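PDB 5IG1: CAMK/CAMK2 protein kinase, which probably phosphorylates serine and threonine residues of proteins with ATP under control of calcium/calmodulin, this chain being its kinase domain. Local coordinates for residues A[173-187]-A[192-206]. Sequence-based numbering, arbitrary orientation.
Sequences PTYFGFAGTPGYLSP and RVPYDTAVDVWACGV
T174 and Y195 form a lone antiparallel bridge, T174 N giving a hydrogen bond to Y195 O (2.9 Å) and Y195 N returning one to T174 O. The Y195 side chain, with CG between the backbone N and the carbonyl carbon (chi1 50°), runs back alongside the loop, and its OH gives a hydrogen bond to G177 O in the carbonyl plane, on a lone pair (2.5 Å). R140 also bonds this hydroxyl. F176 CD2 packs obliquely on Y195 CE1 at 3.7 Å. At the outer end the extended R192 lays its guanidinium flat on F178, planes 17° apart, while its CD touches Y175 OH. Segment 173-187 is the latter part of the kinase activation segment, ending with S186-P187 of the SPE (APE) motif, which E188 completes; 198-206 is the start of helix 198-213, helix F of the kinase C-lobe. There D200 accepts backbone N-H bonds from H139 and R140 of the HRD motif. W202 takes S186 and P187 on one indole face in CH-pi contacts: P187 CD sits 3.5 Å from the centroid of the six-membered ring, S186 CA 3.7 Å from that of the five-membered ring. Farther along, Y184 CD2 meets V206 CG1 at 3.5 Å.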
loop_
_atom_site.group_PDB
_atom_site.type_symbol
_atom_site.label_atom_id
_atom_site.label_comp_id
_atom_site.label_asym_id
_atom_site.label_seq_id
_atom_site.Cartn_x
_atom_site.Cartn_y
_atom_site.Cartn_z
ATOM N N PRO A 173 -12.451 15.962 8.093
ATOM C CA PRO A 173 -12.298 14.795 8.975
ATOM C C PRO A 173 -13.618 14.114 9.300
ATOM O O PRO A 173 -14.547 14.741 9.815
ATOM C CB PRO A 173 -11.648 15.391 10.229
ATOM C CG PRO A 173 -10.894 16.571 9.722
ATOM C CD PRO A 173 -11.725 17.138 8.602
ATOM N N THR A 174 -13.701 12.823 8.991
ATOM C CA THR A 174 -14.932 12.059 9.118
ATOM C C THR A 174 -14.596 10.672 9.645
ATOM O O THR A 174 -13.520 10.138 9.371
ATOM C CB THR A 174 -15.659 11.967 7.765
ATOM O OG1 THR A 174 -15.844 13.285 7.228
ATOM C CG2 THR A 174 -17.016 11.311 7.921
ATOM N N TYR A 175 -15.512 10.097 10.423
ATOM C CA TYR A 175 -15.337 8.731 10.899
ATOM C C TYR A 175 -15.734 7.763 9.793
ATOM O O TYR A 175 -16.879 7.779 9.330
ATOM C CB TYR A 175 -16.158 8.466 12.160
ATOM C CG TYR A 175 -15.838 7.128 12.803
ATOM C CD1 TYR A 175 -14.538 6.817 13.191
ATOM C CD2 TYR A 175 -16.829 6.176 13.018
ATOM C CE1 TYR A 175 -14.233 5.598 13.773
ATOM C CE2 TYR A 175 -16.531 4.951 13.605
ATOM C CZ TYR A 175 -15.230 4.669 13.979
ATOM O OH TYR A 175 -14.922 3.459 14.562
ATOM N N PHE A 176 -14.787 6.925 9.370
ATOM C CA PHE A 176 -15.032 5.907 8.360
ATOM C C PHE A 176 -15.000 4.498 8.937
ATOM O O PHE A 176 -15.088 3.525 8.178
ATOM C CB PHE A 176 -14.015 6.032 7.226
ATOM C CG PHE A 176 -14.048 7.356 6.530
ATOM C CD1 PHE A 176 -14.948 7.594 5.506
ATOM C CD2 PHE A 176 -13.179 8.364 6.899
ATOM C CE1 PHE A 176 -14.981 8.815 4.860
ATOM C CE2 PHE A 176 -13.206 9.588 6.260
ATOM C CZ PHE A 176 -14.108 9.814 5.240
ATOM N N GLY A 177 -14.880 4.366 10.253
ATOM C CA GLY A 177 -14.774 3.076 10.901
ATOM C C GLY A 177 -13.338 2.738 11.266
ATOM O O GLY A 177 -12.378 3.411 10.879
ATOM N N PHE A 178 -13.202 1.663 12.034
ATOM C CA PHE A 178 -11.901 1.177 12.478
ATOM C C PHE A 178 -11.459 0.092 11.501
ATOM O O PHE A 178 -11.953 -1.038 11.547
ATOM C CB PHE A 178 -11.975 0.663 13.912
ATOM C CG PHE A 178 -10.671 0.126 14.432
ATOM C CD1 PHE A 178 -9.766 0.959 15.068
ATOM C CD2 PHE A 178 -10.353 -1.215 14.290
ATOM C CE1 PHE A 178 -8.571 0.465 15.552
ATOM C CE2 PHE A 178 -9.163 -1.714 14.770
ATOM C CZ PHE A 178 -8.274 -0.874 15.406
ATOM N N ALA A 179 -10.523 0.438 10.618
ATOM C CA ALA A 179 -10.008 -0.489 9.622
ATOM C C ALA A 179 -8.532 -0.211 9.397
ATOM O O ALA A 179 -8.014 0.847 9.760
ATOM C CB ALA A 179 -10.766 -0.388 8.297
ATOM N N GLY A 180 -7.861 -1.173 8.780
ATOM C CA GLY A 180 -6.429 -1.129 8.568
ATOM C C GLY A 180 -5.712 -2.213 9.358
ATOM O O GLY A 180 -6.242 -2.791 10.310
ATOM N N THR A 181 -4.486 -2.508 8.933
ATOM C CA THR A 181 -3.709 -3.494 9.666
ATOM C C THR A 181 -3.039 -2.856 10.884
ATOM O O THR A 181 -2.572 -1.714 10.817
ATOM C CB THR A 181 -2.660 -4.129 8.763
ATOM O OG1 THR A 181 -2.023 -3.110 7.987
ATOM C CG2 THR A 181 -3.308 -5.139 7.836
ATOM N N PRO A 182 -2.978 -3.586 12.005
ATOM C CA PRO A 182 -2.654 -2.942 13.292
ATOM C C PRO A 182 -1.324 -2.209 13.322
ATOM O O PRO A 182 -1.253 -1.097 13.863
ATOM C CB PRO A 182 -2.671 -4.124 14.270
ATOM C CG PRO A 182 -3.619 -5.094 13.653
ATOM C CD PRO A 182 -3.364 -4.997 12.182
ATOM N N GLY A 183 -0.267 -2.793 12.758
ATOM C CA GLY A 183 1.033 -2.144 12.778
ATOM C C GLY A 183 1.071 -0.780 12.113
ATOM O O GLY A 183 1.891 0.063 12.494
ATOM N N TYR A 184 0.202 -0.532 11.138
ATOM C CA TYR A 184 0.229 0.720 10.393
ATOM C C TYR A 184 -0.925 1.642 10.760
ATOM O O TYR A 184 -1.080 2.700 10.142
ATOM C CB TYR A 184 0.244 0.431 8.887
ATOM C CG TYR A 184 1.259 -0.635 8.541
ATOM C CD1 TYR A 184 0.932 -1.979 8.635
ATOM C CD2 TYR A 184 2.555 -0.303 8.166
ATOM C CE1 TYR A 184 1.846 -2.954 8.350
ATOM C CE2 TYR A 184 3.487 -1.286 7.874
ATOM C CZ TYR A 184 3.123 -2.609 7.970
ATOM O OH TYR A 184 4.030 -3.606 7.691
ATOM N N LEU A 185 -1.714 1.282 11.770
ATOM C CA LEU A 185 -2.855 2.099 12.160
ATOM C C LEU A 185 -2.404 3.455 12.684
ATOM O O LEU A 185 -1.434 3.559 13.439
ATOM C CB LEU A 185 -3.680 1.380 13.225
ATOM C CG LEU A 185 -4.536 0.223 12.722
ATOM C CD1 LEU A 185 -5.204 -0.493 13.869
ATOM C CD2 LEU A 185 -5.559 0.754 11.751
ATOM N N SER A 186 -3.115 4.494 12.276
ATOM C CA SER A 186 -2.864 5.830 12.784
ATOM C C SER A 186 -3.477 5.988 14.171
ATOM O O SER A 186 -4.461 5.320 14.502
ATOM C CB SER A 186 -3.453 6.867 11.840
ATOM O OG SER A 186 -4.618 6.349 11.228
ATOM N N PRO A 187 -2.908 6.859 15.007
ATOM C CA PRO A 187 -3.478 7.031 16.352
ATOM C C PRO A 187 -4.924 7.492 16.308
ATOM O O PRO A 187 -5.742 7.057 17.125
ATOM C CB PRO A 187 -2.553 8.080 16.991
ATOM C CG PRO A 187 -1.336 8.112 16.137
ATOM C CD PRO A 187 -1.801 7.796 14.760
ATOM N N ARG A 192 -10.588 6.069 17.335
ATOM C CA ARG A 192 -11.912 6.079 16.707
ATOM C C ARG A 192 -12.508 7.484 16.705
ATOM O O ARG A 192 -13.680 7.693 17.027
ATOM C CB ARG A 192 -12.854 5.074 17.374
ATOM C CG ARG A 192 -12.303 3.665 17.400
ATOM C CD ARG A 192 -13.393 2.608 17.387
ATOM N NE ARG A 192 -12.817 1.267 17.450
ATOM C CZ ARG A 192 -13.499 0.143 17.253
ATOM N NH1 ARG A 192 -14.795 0.189 16.976
ATOM N NH2 ARG A 192 -12.882 -1.029 17.332
ATOM N N VAL A 193 -11.682 8.462 16.351
ATOM C CA VAL A 193 -12.127 9.839 16.153
ATOM C C VAL A 193 -12.214 10.060 14.648
ATOM O O VAL A 193 -11.637 9.274 13.884
ATOM C CB VAL A 193 -11.173 10.842 16.821
ATOM C CG1 VAL A 193 -10.978 10.489 18.282
ATOM C CG2 VAL A 193 -9.838 10.869 16.094
ATOM N N PRO A 194 -12.935 11.075 14.172
ATOM C CA PRO A 194 -12.950 11.342 12.730
ATOM C C PRO A 194 -11.543 11.607 12.216
ATOM O O PRO A 194 -10.754 12.314 12.847
ATOM C CB PRO A 194 -13.840 12.583 12.609
ATOM C CG PRO A 194 -14.721 12.512 13.802
ATOM C CD PRO A 194 -13.872 11.950 14.899
ATOM N N TYR A 195 -11.227 11.016 11.067
ATOM C CA TYR A 195 -9.896 11.133 10.499
ATOM C C TYR A 195 -9.987 11.537 9.030
ATOM O O TYR A 195 -11.069 11.793 8.494
ATOM C CB TYR A 195 -9.102 9.836 10.679
ATOM C CG TYR A 195 -9.791 8.565 10.248
ATOM C CD1 TYR A 195 -9.643 8.080 8.956
ATOM C CD2 TYR A 195 -10.541 7.817 11.150
ATOM C CE1 TYR A 195 -10.248 6.895 8.560
ATOM C CE2 TYR A 195 -11.155 6.632 10.761
ATOM C CZ TYR A 195 -11.001 6.180 9.466
ATOM O OH TYR A 195 -11.599 5.009 9.067
ATOM N N ASP A 196 -8.829 11.613 8.387
ATOM C CA ASP A 196 -8.716 12.191 7.052
ATOM C C ASP A 196 -7.542 11.525 6.338
ATOM O O ASP A 196 -7.122 10.422 6.702
ATOM C CB ASP A 196 -8.575 13.720 7.150
ATOM C CG ASP A 196 -7.350 14.150 7.945
ATOM O OD1 ASP A 196 -6.942 13.414 8.872
ATOM O OD2 ASP A 196 -6.795 15.228 7.640
ATOM N N THR A 197 -7.010 12.202 5.314
ATOM C CA THR A 197 -5.904 11.642 4.544
ATOM C C THR A 197 -4.644 11.464 5.379
ATOM O O THR A 197 -3.798 10.632 5.028
ATOM C CB THR A 197 -5.577 12.529 3.340
ATOM O OG1 THR A 197 -5.140 13.815 3.799
ATOM C CG2 THR A 197 -6.790 12.693 2.442
ATOM N N ALA A 198 -4.502 12.218 6.474
ATOM C CA ALA A 198 -3.298 12.126 7.297
ATOM C C ALA A 198 -2.998 10.692 7.719
ATOM O O ALA A 198 -1.828 10.343 7.929
ATOM C CB ALA A 198 -3.429 13.019 8.530
ATOM N N VAL A 199 -4.026 9.843 7.830
ATOM C CA VAL A 199 -3.785 8.466 8.254
ATOM C C VAL A 199 -2.847 7.770 7.274
ATOM O O VAL A 199 -1.894 7.092 7.684
ATOM C CB VAL A 199 -5.114 7.702 8.445
ATOM C CG1 VAL A 199 -6.030 8.469 9.374
ATOM C CG2 VAL A 199 -5.816 7.433 7.153
ATOM N N ASP A 200 -3.058 7.975 5.973
ATOM C CA ASP A 200 -2.134 7.427 4.987
ATOM C C ASP A 200 -0.713 7.897 5.264
ATOM O O ASP A 200 0.222 7.086 5.296
ATOM C CB ASP A 200 -2.575 7.810 3.574
ATOM C CG ASP A 200 -3.805 7.050 3.128
ATOM O OD1 ASP A 200 -4.077 5.984 3.719
ATOM O OD2 ASP A 200 -4.494 7.509 2.190
ATOM N N VAL A 201 -0.542 9.197 5.532
ATOM C CA VAL A 201 0.790 9.717 5.843
ATOM C C VAL A 201 1.406 8.932 6.992
ATOM O O VAL A 201 2.578 8.528 6.941
ATOM C CB VAL A 201 0.724 11.220 6.162
ATOM C CG1 VAL A 201 2.050 11.685 6.748
ATOM C CG2 VAL A 201 0.387 12.009 4.906
ATOM N N TRP A 202 0.605 8.663 8.027
ATOM C CA TRP A 202 1.101 7.871 9.143
ATOM C C TRP A 202 1.675 6.550 8.649
ATOM O O TRP A 202 2.833 6.220 8.931
ATOM C CB TRP A 202 -0.013 7.634 10.160
ATOM C CG TRP A 202 0.438 6.828 11.328
ATOM C CD1 TRP A 202 0.436 5.470 11.436
ATOM C CD2 TRP A 202 0.980 7.328 12.551
ATOM N NE1 TRP A 202 0.937 5.093 12.656
ATOM C CE2 TRP A 202 1.274 6.218 13.361
ATOM C CE3 TRP A 202 1.237 8.609 13.045
ATOM C CZ2 TRP A 202 1.812 6.349 14.639
ATOM C CZ3 TRP A 202 1.772 8.735 14.315
ATOM C CH2 TRP A 202 2.057 7.612 15.094
ATOM N N ALA A 203 0.888 5.799 7.873
ATOM C CA ALA A 203 1.378 4.523 7.368
ATOM C C ALA A 203 2.691 4.706 6.621
ATOM O O ALA A 203 3.632 3.919 6.804
ATOM C CB ALA A 203 0.333 3.868 6.469
ATOM N N CYS A 204 2.793 5.771 5.817
ATOM C CA CYS A 204 4.025 5.994 5.069
ATOM C C CYS A 204 5.211 6.083 6.014
ATOM O O CYS A 204 6.243 5.432 5.797
ATOM C CB CYS A 204 3.911 7.252 4.207
ATOM S SG CYS A 204 2.951 7.015 2.719
ATOM N N GLY A 205 5.061 6.845 7.096
ATOM C CA GLY A 205 6.080 6.899 8.127
ATOM C C GLY A 205 6.473 5.509 8.573
ATOM O O GLY A 205 7.646 5.129 8.480
ATOM N N VAL A 206 5.481 4.721 8.996
ATOM C CA VAL A 206 5.759 3.365 9.455
ATOM C C VAL A 206 6.466 2.583 8.364
ATOM O O VAL A 206 7.397 1.816 8.630
ATOM C CB VAL A 206 4.456 2.676 9.895
ATOM C CG1 VAL A 206 4.743 1.302 10.444
ATOM C CG2 VAL A 206 3.739 3.531 10.930
#